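Long-range contact in MDM10 isoform 1 (Saccharomyces cerevisiae, PDB 7BTX), which serves in the tether that connects the endoplasmic reticulum with mitochondria and takes part in late assembly of the TOM complex of the mitochondrial outer membrane: residues N260-T268 and S280-T288. Numbering follows the deposited sequence.
Sequences NTGRPLTLT and STYSAKTGT
Strands 263-268 and 280-284 run antiparallel with their axes 4.8 Å apart at closest approach, joined by a bond from Thr268 N to Thr281 O (2.9 Å) and by weak ones from Thr281 N to Thr268 O and Thr266 N to Ser283 O. The carbonyls of Thr281 and Ser283 also receive CA-H contacts, from Leu267 and Leu265. On the side of the sheet that carries Tyr282, the phenol ring leans across to strand 263-268, its CG anti to the backbone N (chi1 176°). Leu265 CD2 reaches the outer end of the ring, 3.6 Å from Tyr282 CE2, and Leu267 CD1 meets the ring edge at Tyr282 CD2. Beyond the leucines, Arg263 NH1 approaches Tyr282 OH near the guanidinium plane, making a weak, bent bond of 3.4 Å. Thr286 CG2 sits above one face of this guanidinium near its rim, and Asn260 OD1 above the opposite face, likewise displaced toward the rim. The two strands form a hairpin in the wall of the MDM10 beta-barrel, between strands 245-258 and 292-297. Side chains on the other surface of the hairpin include Thr268 and Thr281, whose CB atoms lie 4.0 Å apart; Thr281 and Ser283 also touch helix 30-33. Toward the Arg263 end of the pair, Pro264 CD rests 3.7 Å from Lys285 CD. The lysine chain bends at chi4 (-67°), and Lys285 NZ donates to Gly287 O at 2.9 Å, tying the amine to its own loop.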
loop_
_atom_site.group_PDB
_atom_site.type_symbol
_atom_site.label_atom_id
_atom_site.label_comp_id
_atom_site.label_asym_id
_atom_site.label_seq_id
_atom_site.Cartn_x
_atom_site.Cartn_y
_atom_site.Cartn_z
ATOM N N ASN D 260 21.836 11.810 -51.009
ATOM C CA ASN D 260 20.559 11.244 -51.428
ATOM C C ASN D 260 19.395 12.150 -51.041
ATOM O O ASN D 260 18.630 12.596 -51.904
ATOM C CB ASN D 260 20.373 9.853 -50.816
ATOM C CG ASN D 260 21.611 8.990 -50.946
ATOM O OD1 ASN D 260 22.146 8.497 -49.953
ATOM N ND2 ASN D 260 22.073 8.803 -52.177
ATOM N N THR D 261 19.254 12.421 -49.743
ATOM C CA THR D 261 18.216 13.290 -49.203
ATOM C C THR D 261 18.828 14.364 -48.302
ATOM O O THR D 261 18.176 15.360 -47.963
ATOM C CB THR D 261 17.188 12.433 -48.452
ATOM O OG1 THR D 261 16.865 11.290 -49.253
ATOM C CG2 THR D 261 15.875 13.178 -48.213
ATOM N N GLY D 262 20.102 14.203 -47.969
ATOM C CA GLY D 262 20.800 15.028 -47.010
ATOM C C GLY D 262 20.894 14.242 -45.725
ATOM O O GLY D 262 19.972 14.273 -44.904
ATOM N N ARG D 263 22.026 13.565 -45.529
ATOM C CA ARG D 263 22.124 12.528 -44.512
ATOM C C ARG D 263 23.562 12.081 -44.294
ATOM O O ARG D 263 24.329 11.937 -45.253
ATOM C CB ARG D 263 21.270 11.313 -44.899
ATOM C CG ARG D 263 21.469 10.811 -46.325
ATOM C CD ARG D 263 20.284 9.992 -46.805
ATOM N NE ARG D 263 20.531 8.557 -46.704
ATOM C CZ ARG D 263 19.664 7.622 -47.078
ATOM N NH1 ARG D 263 19.973 6.340 -46.949
ATOM N NH2 ARG D 263 18.489 7.967 -47.585
ATOM N N PRO D 264 23.966 11.883 -43.053
ATOM C CA PRO D 264 25.136 11.043 -42.789
ATOM C C PRO D 264 24.763 9.573 -42.735
ATOM O O PRO D 264 23.610 9.208 -42.972
ATOM C CB PRO D 264 25.625 11.550 -41.430
ATOM C CG PRO D 264 24.409 12.084 -40.783
ATOM C CD PRO D 264 23.604 12.699 -41.885
ATOM N N LEU D 265 25.737 8.717 -42.441
ATOM C CA LEU D 265 25.494 7.295 -42.239
ATOM C C LEU D 265 26.341 6.830 -41.068
ATOM O O LEU D 265 27.356 7.454 -40.757
ATOM C CB LEU D 265 25.836 6.488 -43.490
ATOM C CG LEU D 265 24.919 6.530 -44.712
ATOM C CD1 LEU D 265 25.283 7.671 -45.642
ATOM C CD2 LEU D 265 25.003 5.219 -45.454
ATOM N N THR D 266 25.943 5.752 -40.401
ATOM C CA THR D 266 26.745 5.236 -39.301
ATOM C C THR D 266 26.678 3.718 -39.266
ATOM O O THR D 266 25.745 3.145 -38.701
ATOM C CB THR D 266 26.283 5.814 -37.959
ATOM O OG1 THR D 266 26.228 7.242 -38.032
ATOM C CG2 THR D 266 27.242 5.427 -36.850
ATOM N N LEU D 267 27.652 3.058 -39.877
ATOM C CA LEU D 267 27.725 1.610 -39.801
ATOM C C LEU D 267 28.592 1.209 -38.619
ATOM O O LEU D 267 29.676 1.749 -38.415
ATOM C CB LEU D 267 28.292 1.030 -41.096
ATOM C CG LEU D 267 27.388 0.970 -42.329
ATOM C CD1 LEU D 267 27.384 2.276 -43.108
ATOM C CD2 LEU D 267 27.793 -0.182 -43.223
ATOM N N THR D 268 28.108 0.249 -37.824
ATOM C CA THR D 268 28.694 -0.023 -36.517
ATOM C C THR D 268 28.808 -1.530 -36.270
ATOM O O THR D 268 27.901 -2.181 -35.772
ATOM C CB THR D 268 27.875 0.646 -35.412
ATOM O OG1 THR D 268 27.628 2.013 -35.759
ATOM C CG2 THR D 268 28.618 0.608 -34.105
ATOM N N SER D 280 25.544 -5.585 -35.324
ATOM C CA SER D 280 25.774 -4.782 -36.513
ATOM C C SER D 280 24.645 -3.781 -36.640
ATOM O O SER D 280 23.482 -4.136 -36.441
ATOM C CB SER D 280 25.855 -5.658 -37.760
ATOM O OG SER D 280 26.030 -4.870 -38.919
ATOM N N THR D 281 24.961 -2.538 -36.975
ATOM C CA THR D 281 23.982 -1.467 -36.939
ATOM C C THR D 281 24.173 -0.555 -38.134
ATOM O O THR D 281 25.263 -0.028 -38.344
ATOM C CB THR D 281 24.108 -0.657 -35.646
ATOM O OG1 THR D 281 23.652 -1.442 -34.540
ATOM C CG2 THR D 281 23.296 0.613 -35.722
ATOM N N TYR D 282 23.119 -0.381 -38.914
ATOM C CA TYR D 282 23.052 0.663 -39.920
ATOM C C TYR D 282 22.204 1.798 -39.368
ATOM O O TYR D 282 21.237 1.559 -38.647
ATOM C CB TYR D 282 22.459 0.123 -41.219
ATOM C CG TYR D 282 22.252 1.147 -42.300
ATOM C CD1 TYR D 282 20.998 1.694 -42.536
ATOM C CD2 TYR D 282 23.303 1.549 -43.101
ATOM C CE1 TYR D 282 20.804 2.623 -43.530
ATOM C CE2 TYR D 282 23.119 2.475 -44.097
ATOM C CZ TYR D 282 21.870 3.010 -44.306
ATOM O OH TYR D 282 21.689 3.938 -45.301
ATOM N N SER D 283 22.571 3.033 -39.687
ATOM C CA SER D 283 21.887 4.192 -39.118
ATOM C C SER D 283 21.957 5.362 -40.083
ATOM O O SER D 283 22.959 6.078 -40.114
ATOM C CB SER D 283 22.494 4.576 -37.775
ATOM O OG SER D 283 21.896 5.760 -37.295
ATOM N N ALA D 284 20.897 5.578 -40.842
ATOM C CA ALA D 284 20.870 6.650 -41.817
ATOM C C ALA D 284 20.152 7.864 -41.240
ATOM O O ALA D 284 19.786 7.896 -40.065
ATOM C CB ALA D 284 20.215 6.168 -43.107
ATOM N N LYS D 285 19.974 8.886 -42.067
ATOM C CA LYS D 285 19.266 10.097 -41.671
ATOM C C LYS D 285 18.325 10.525 -42.792
ATOM O O LYS D 285 18.362 11.661 -43.264
ATOM C CB LYS D 285 20.238 11.214 -41.297
ATOM C CG LYS D 285 19.664 12.181 -40.276
ATOM C CD LYS D 285 20.358 13.527 -40.307
ATOM C CE LYS D 285 19.501 14.597 -39.654
ATOM N NZ LYS D 285 18.264 14.858 -40.438
ATOM N N THR D 286 17.464 9.607 -43.235
ATOM C CA THR D 286 16.728 9.741 -44.491
ATOM C C THR D 286 15.670 10.834 -44.448
ATOM O O THR D 286 14.469 10.550 -44.416
ATOM C CB THR D 286 16.044 8.424 -44.844
ATOM O OG1 THR D 286 14.869 8.275 -44.040
ATOM C CG2 THR D 286 16.964 7.260 -44.563
ATOM N N GLY D 287 16.107 12.078 -44.463
ATOM C CA GLY D 287 15.205 13.208 -44.416
ATOM C C GLY D 287 15.832 14.328 -43.614
ATOM O O GLY D 287 16.804 14.137 -42.889
ATOM N N THR D 288 15.248 15.513 -43.764
ATOM C CA THR D 288 15.734 16.673 -43.028
ATOM C C THR D 288 15.365 16.618 -41.549
ATOM O O THR D 288 15.999 17.290 -40.729
ATOM C CB THR D 288 15.210 17.961 -43.670
ATOM O OG1 THR D 288 15.743 19.094 -42.973
ATOM C CG2 THR D 288 13.690 18.011 -43.654
#